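Local coordinates for hypothetical protein Atu1913 (Agrobacterium tumefaciens str., PDB 2B1Y) that is of unknown function but forms a dimer in the crystal whose two chains interweave their beta strands, an arrangement that may reflect its working state, at the interface of chains A and B. Numbering follows the deposited sequence. Chains: chain A/B, hypothetical protein Atu1913.

Contact 1: the interface of chains A and B. Residues chain A 61-65, 88-91; chain B 20-23, 34.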
loop_
_atom_site.group_PDB
_atom_site.type_symbol
_atom_site.label_atom_id
_atom_site.label_comp_id
_atom_site.label_asym_id
_atom_site.label_seq_id
_atom_site.Cartn_x
_atom_site.Cartn_y
_atom_site.Cartn_z
ATOM N N ILE A 61 14.340 17.466 -8.314
ATOM C CA ILE A 61 13.218 17.355 -9.222
ATOM C C ILE A 61 12.203 18.414 -8.793
ATOM O O ILE A 61 12.295 18.991 -7.668
ATOM C CB ILE A 61 12.601 15.967 -9.199
ATOM C CG1 ILE A 61 12.218 15.557 -7.778
ATOM C CG2 ILE A 61 13.552 14.889 -9.833
ATOM C CD1 ILE A 61 10.891 14.825 -7.737
ATOM N N ARG A 62 11.279 18.681 -9.707
ATOM C CA ARG A 62 10.222 19.644 -9.466
ATOM C C ARG A 62 8.889 18.945 -9.661
ATOM O O ARG A 62 8.719 18.125 -10.583
ATOM C CB ARG A 62 10.349 20.856 -10.387
ATOM C CG ARG A 62 11.511 21.787 -10.014
ATOM C CD ARG A 62 11.731 22.883 -11.029
ATOM N NE ARG A 62 12.653 23.896 -10.502
ATOM C CZ ARG A 62 12.926 25.063 -11.080
ATOM N NH1 ARG A 62 13.772 25.900 -10.498
ATOM N NH2 ARG A 62 12.362 25.408 -12.231
ATOM N N ILE A 63 7.961 19.258 -8.768
ATOM C CA ILE A 63 6.612 18.716 -8.823
ATOM C C ILE A 63 5.714 19.921 -8.552
ATOM O O ILE A 63 5.948 20.668 -7.609
ATOM C CB ILE A 63 6.331 17.658 -7.705
ATOM C CG1 ILE A 63 7.282 16.465 -7.764
ATOM C CG2 ILE A 63 4.844 17.142 -7.792
ATOM C CD1 ILE A 63 6.948 15.348 -6.729
ATOM N N ALA A 64 4.699 20.131 -9.386
ATOM C CA ALA A 64 3.818 21.275 -9.207
ATOM C C ALA A 64 2.544 20.783 -8.536
ATOM O O ALA A 64 2.033 19.709 -8.863
ATOM C CB ALA A 64 3.504 21.911 -10.554
ATOM N N VAL A 65 2.065 21.537 -7.566
ATOM C CA VAL A 65 0.881 21.153 -6.826
ATOM C C VAL A 65 -0.295 21.361 -7.805
ATOM O O VAL A 65 -0.374 22.411 -8.422
ATOM C CB VAL A 65 0.761 22.050 -5.597
ATOM C CG1 VAL A 65 -0.595 21.947 -4.994
ATOM C CG2 VAL A 65 1.907 21.725 -4.564
ATOM N N VAL A 88 13.485 20.214 0.638
ATOM C CA VAL A 88 12.418 20.711 -0.216
ATOM C C VAL A 88 12.349 22.257 -0.139
ATOM O O VAL A 88 12.399 22.846 0.944
ATOM C CB VAL A 88 11.027 20.018 0.064
ATOM C CG1 VAL A 88 10.562 20.194 1.485
ATOM C CG2 VAL A 88 9.949 20.513 -0.937
ATOM N N LYS A 89 12.277 22.899 -1.298
ATOM C CA LYS A 89 12.191 24.357 -1.388
ATOM C C LYS A 89 10.873 24.601 -2.084
ATOM O O LYS A 89 10.580 23.994 -3.115
ATOM C CB LYS A 89 13.376 24.924 -2.185
ATOM C CG LYS A 89 13.506 26.419 -2.181
ATOM C CD LYS A 89 14.664 26.871 -3.073
ATOM C CE LYS A 89 15.423 28.011 -2.396
ATOM N NZ LYS A 89 16.076 29.041 -3.304
HETATM N N MSE A 90 10.072 25.486 -1.496
HETATM C CA MSE A 90 8.741 25.758 -1.978
HETATM C C MSE A 90 8.830 27.044 -2.815
HETATM O O MSE A 90 9.129 28.145 -2.281
HETATM C CB MSE A 90 7.758 25.872 -0.795
HETATM C CG MSE A 90 7.620 24.567 0.116
HETATM SE SE MSE A 90 6.208 24.985 1.419
HETATM C CE MSE A 90 7.072 26.467 2.313
ATOM N N LEU A 91 8.665 26.878 -4.128
ATOM C CA LEU A 91 8.762 27.984 -5.079
ATOM C C LEU A 91 7.356 28.542 -5.384
ATOM O O LEU A 91 6.382 27.781 -5.540
ATOM C CB LEU A 91 9.473 27.540 -6.373
ATOM C CG LEU A 91 10.794 26.713 -6.287
ATOM C CD1 LEU A 91 11.228 26.219 -7.644
ATOM C CD2 LEU A 91 11.945 27.473 -5.634
ATOM N N THR B 20 1.917 26.038 -7.027
ATOM C CA THR B 20 3.124 26.058 -6.192
ATOM C C THR B 20 4.027 24.908 -6.638
ATOM O O THR B 20 3.535 23.803 -6.868
ATOM C CB THR B 20 2.786 25.903 -4.725
ATOM O OG1 THR B 20 1.904 26.965 -4.342
ATOM C CG2 THR B 20 4.057 25.939 -3.849
ATOM N N THR B 21 5.327 25.187 -6.766
ATOM C CA THR B 21 6.284 24.213 -7.294
ATOM C C THR B 21 7.227 23.797 -6.189
ATOM O O THR B 21 7.862 24.636 -5.548
ATOM C CB THR B 21 7.009 24.745 -8.559
ATOM O OG1 THR B 21 6.031 24.994 -9.582
ATOM C CG2 THR B 21 8.005 23.715 -9.091
ATOM N N LEU B 22 7.302 22.494 -5.947
ATOM C CA LEU B 22 8.205 22.001 -4.940
ATOM C C LEU B 22 9.498 21.572 -5.630
ATOM O O LEU B 22 9.477 20.744 -6.566
ATOM C CB LEU B 22 7.580 20.809 -4.231
ATOM C CG LEU B 22 6.155 20.994 -3.716
ATOM C CD1 LEU B 22 5.699 19.703 -3.023
ATOM C CD2 LEU B 22 6.115 22.184 -2.783
ATOM N N GLU B 23 10.611 22.144 -5.176
ATOM C CA GLU B 23 11.909 21.729 -5.650
ATOM C C GLU B 23 12.564 20.771 -4.644
ATOM O O GLU B 23 12.922 21.160 -3.511
ATOM C CB GLU B 23 12.790 22.968 -5.916
ATOM C CG GLU B 23 14.185 22.585 -6.449
ATOM C CD GLU B 23 14.914 23.752 -7.069
ATOM O OE1 GLU B 23 15.457 24.567 -6.325
ATOM O OE2 GLU B 23 14.935 23.862 -8.311
ATOM N N LEU B 34 3.876 13.247 -3.400
ATOM C CA LEU B 34 3.158 14.402 -2.959
ATOM C C LEU B 34 1.685 13.977 -2.820
ATOM O O LEU B 34 1.134 13.404 -3.756
ATOM C CB LEU B 34 3.291 15.487 -4.034
ATOM C CG LEU B 34 2.420 16.730 -3.779
ATOM C CD1 LEU B 34 2.908 17.520 -2.536
ATOM C CD2 LEU B 34 2.381 17.630 -5.045
#
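B:Leu22, A:Ile63 and B:Leu34 form the apolar heart of this intermolecular beta sheet. The beta-branch of A:Ile63, like that of A:Val65, suits extended backbone, while the leucines, branched one carbon further out, bring bulk and flexible reach. A:Ile63 sends CG2 anti to its backbone N, and this methyl slides past the oppositely directed B:Leu34, meeting its CD2 at 3.7 Å. B:Leu34 also crosses A:Val65 at about a right angle. B:Leu22, with CG anti to its own carbonyl carbon, lies alongside the selenomethionine A:Met90 and points the same way; its CD2 is 4.0 Å from A:Met90 CG. On its A:Val88 flank, the CG2 branch of the valine faces B:Leu22 CB.

The backbone supplies the main polar grip. B:Leu22 both gives and accepts, its N reaching A:Ile63 O at 2.8 Å nearly along the C=O axis, while A:Val65 N reaches B:Thr20 O at 2.8 Å. The alternate residues turn to A:Lys89 and A:Leu91: B:Glu23 N meets A:Lys89 O at 2.8 Å, and A:Leu91 N meets B:Thr21 O at 2.8 Å. Each of these two pairings is matched by a return bond.

The opposite face carries, among others, A:Arg62 and B:Glu23, whose long chains can reach each other across the strands. A:Arg62 runs extended from CG to NE beside B:Glu23, whose CG is anti to its backbone N (chi1 -179°). The guanidinium grips side-on, NE and NH1 both donating to OE2, with NE 3.2 Å away in a salt bridge. The acceptor lies in the guanidinium plane, but the donors approach from above the carboxylate plane, the two planes being 28° apart. A:Lys89 NZ stays 5.4 Å from B:Glu23 OE1, near enough to help, perhaps, in stabilising a carboxylate charge.

Strand 21-26 of chain B thus lies between strands 61-64 and 86-91 of chain A, antiparallel to both.

Contact 2: the interface of chains A and B. Residues chain A 55-56, 77-78, 80, 82; chain B 29-31.
Two similar first torsions bring A:His80 and B:Asn31 together: in each, CG stands anti to the carbonyl carbon and beside the backbone N (chi1 -55° for the histidine, -54° for the asparagine). The imidazole thereby presents its NE2 tip to the amide, whose plane is turned 50° from the ring. NE2 donates to B:Asn31 OD1 at 2.7 Å. The oxygen lies close to the ring plane, but the donor sits well above the carbonyl plane, so the bond is short without using a lone-pair direction. As a donor, NE2 would carry a proton, which the coordinates do not show.

Asparagine suits this place because one short side chain can accept and donate at once. While OD1 takes the histidine, ND2 gives to the backbone carbonyl A:Glu78 O at 3.0 Å, in the carbonyl plane and on a lone pair. Gripped at both ends, the amide should have little freedom to rotate, and it ties strand 30-36 of chain B to the loop of chain A that carries A:Glu78 and A:His80.

One residue earlier, the backbone of B:Asn30 makes a different kind of join. A:Ala56 N points nearly along the C=O axis of B:Asn30, 2.8 Å from its O, in a short antiparallel pairing with strand 52-56; alanine's small side chain fits close beside that carbonyl. A:Val55 and B:Val29 cross obliquely, and their CG1 methyls, both anti to their own backbone N, touch at 3.7 Å. The carbonyl B:Val29 O lies over one face of the histidine ring, towards its rim.

The amide of B:Asn30 is modelled with OD1 2.9 Å from the carbonyl A:Gly82 O; as two acceptors would clash there, OD1 and ND2 may be exchanged, which would put an N-H donor toward the glycine carbonyl.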
loop_
_atom_site.group_PDB
_atom_site.type_symbol
_atom_site.label_atom_id
_atom_site.label_comp_id
_atom_site.label_asym_id
_atom_site.label_seq_id
_atom_site.Cartn_x
_atom_site.Cartn_y
_atom_site.Cartn_z
ATOM N N VAL A 55 9.508 6.957 -8.361
ATOM C CA VAL A 55 10.923 6.737 -8.057
ATOM C C VAL A 55 11.752 7.864 -8.643
ATOM O O VAL A 55 11.671 8.146 -9.856
ATOM C CB VAL A 55 11.444 5.434 -8.692
ATOM C CG1 VAL A 55 12.888 5.203 -8.242
ATOM C CG2 VAL A 55 10.577 4.263 -8.321
ATOM N N ALA A 56 12.554 8.517 -7.808
ATOM C CA ALA A 56 13.338 9.629 -8.285
ATOM C C ALA A 56 14.736 9.128 -8.535
ATOM O O ALA A 56 15.290 8.458 -7.668
ATOM C CB ALA A 56 13.327 10.789 -7.249
ATOM N N ALA A 77 11.772 4.980 1.467
ATOM C CA ALA A 77 12.654 3.932 1.012
ATOM C C ALA A 77 11.912 2.647 0.642
ATOM O O ALA A 77 12.529 1.581 0.609
ATOM C CB ALA A 77 13.704 3.651 2.077
ATOM N N GLU A 78 10.620 2.722 0.335
ATOM C CA GLU A 78 9.923 1.494 -0.073
ATOM C C GLU A 78 10.558 0.838 -1.317
ATOM O O GLU A 78 10.632 1.453 -2.356
ATOM C CB GLU A 78 8.431 1.757 -0.303
ATOM C CG GLU A 78 7.703 0.468 -0.687
ATOM C CD GLU A 78 6.190 0.611 -0.825
ATOM O OE1 GLU A 78 5.689 1.697 -1.183
ATOM O OE2 GLU A 78 5.497 -0.409 -0.586
ATOM N N HIS A 80 13.717 0.139 -1.646
ATOM C CA HIS A 80 15.065 0.679 -1.793
ATOM C C HIS A 80 15.884 0.269 -0.550
ATOM O O HIS A 80 15.326 -0.107 0.471
ATOM C CB HIS A 80 15.008 2.220 -1.974
ATOM C CG HIS A 80 14.125 2.670 -3.106
ATOM N ND1 HIS A 80 14.335 2.293 -4.417
ATOM C CD2 HIS A 80 13.024 3.460 -3.117
ATOM C CE1 HIS A 80 13.398 2.820 -5.186
ATOM N NE2 HIS A 80 12.593 3.545 -4.421
ATOM N N GLY A 82 17.851 1.952 1.511
ATOM C CA GLY A 82 17.907 2.923 2.605
ATOM C C GLY A 82 17.223 4.251 2.293
ATOM O O GLY A 82 16.817 4.495 1.153
ATOM N N VAL B 29 18.769 7.325 -4.904
ATOM C CA VAL B 29 17.458 6.827 -5.421
ATOM C C VAL B 29 16.472 6.525 -4.276
ATOM O O VAL B 29 16.781 5.752 -3.369
ATOM C CB VAL B 29 17.685 5.579 -6.319
ATOM C CG1 VAL B 29 16.353 5.013 -6.881
ATOM C CG2 VAL B 29 18.599 5.958 -7.445
ATOM N N ASN B 30 15.315 7.195 -4.306
ATOM C CA ASN B 30 14.230 6.990 -3.350
ATOM C C ASN B 30 12.919 7.389 -4.006
ATOM O O ASN B 30 12.908 7.900 -5.134
ATOM C CB ASN B 30 14.423 7.828 -2.075
ATOM C CG ASN B 30 14.942 7.025 -0.900
ATOM O OD1 ASN B 30 15.589 5.969 -1.044
ATOM N ND2 ASN B 30 14.689 7.541 0.286
ATOM N N ASN B 31 11.818 7.140 -3.306
ATOM C CA ASN B 31 10.500 7.510 -3.826
ATOM C C ASN B 31 10.136 8.889 -3.320
ATOM O O ASN B 31 10.464 9.249 -2.187
ATOM C CB ASN B 31 9.426 6.534 -3.321
ATOM C CG ASN B 31 9.784 5.088 -3.637
ATOM O OD1 ASN B 31 10.202 4.785 -4.751
ATOM N ND2 ASN B 31 9.657 4.224 -2.661
#

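Contact 1 and contact 2 lie about 18 Å apart, measured between the centres of their C-alpha atoms, and share no residue. Strand 30-36 of chain B links them: its start serves contact 2, while its later part contributes to the core of contact 1. Chain B's preceding strand, 21-26, belongs to contact 1 alone. These two consecutive strands of chain B therefore engage chain A at separate places, by strand pairing at both. Two-fold symmetry repeats both contacts with the chains exchanged, so each chain helps complete the other's sheet, which makes an obligate dimer plausible, though the structure alone does not show it.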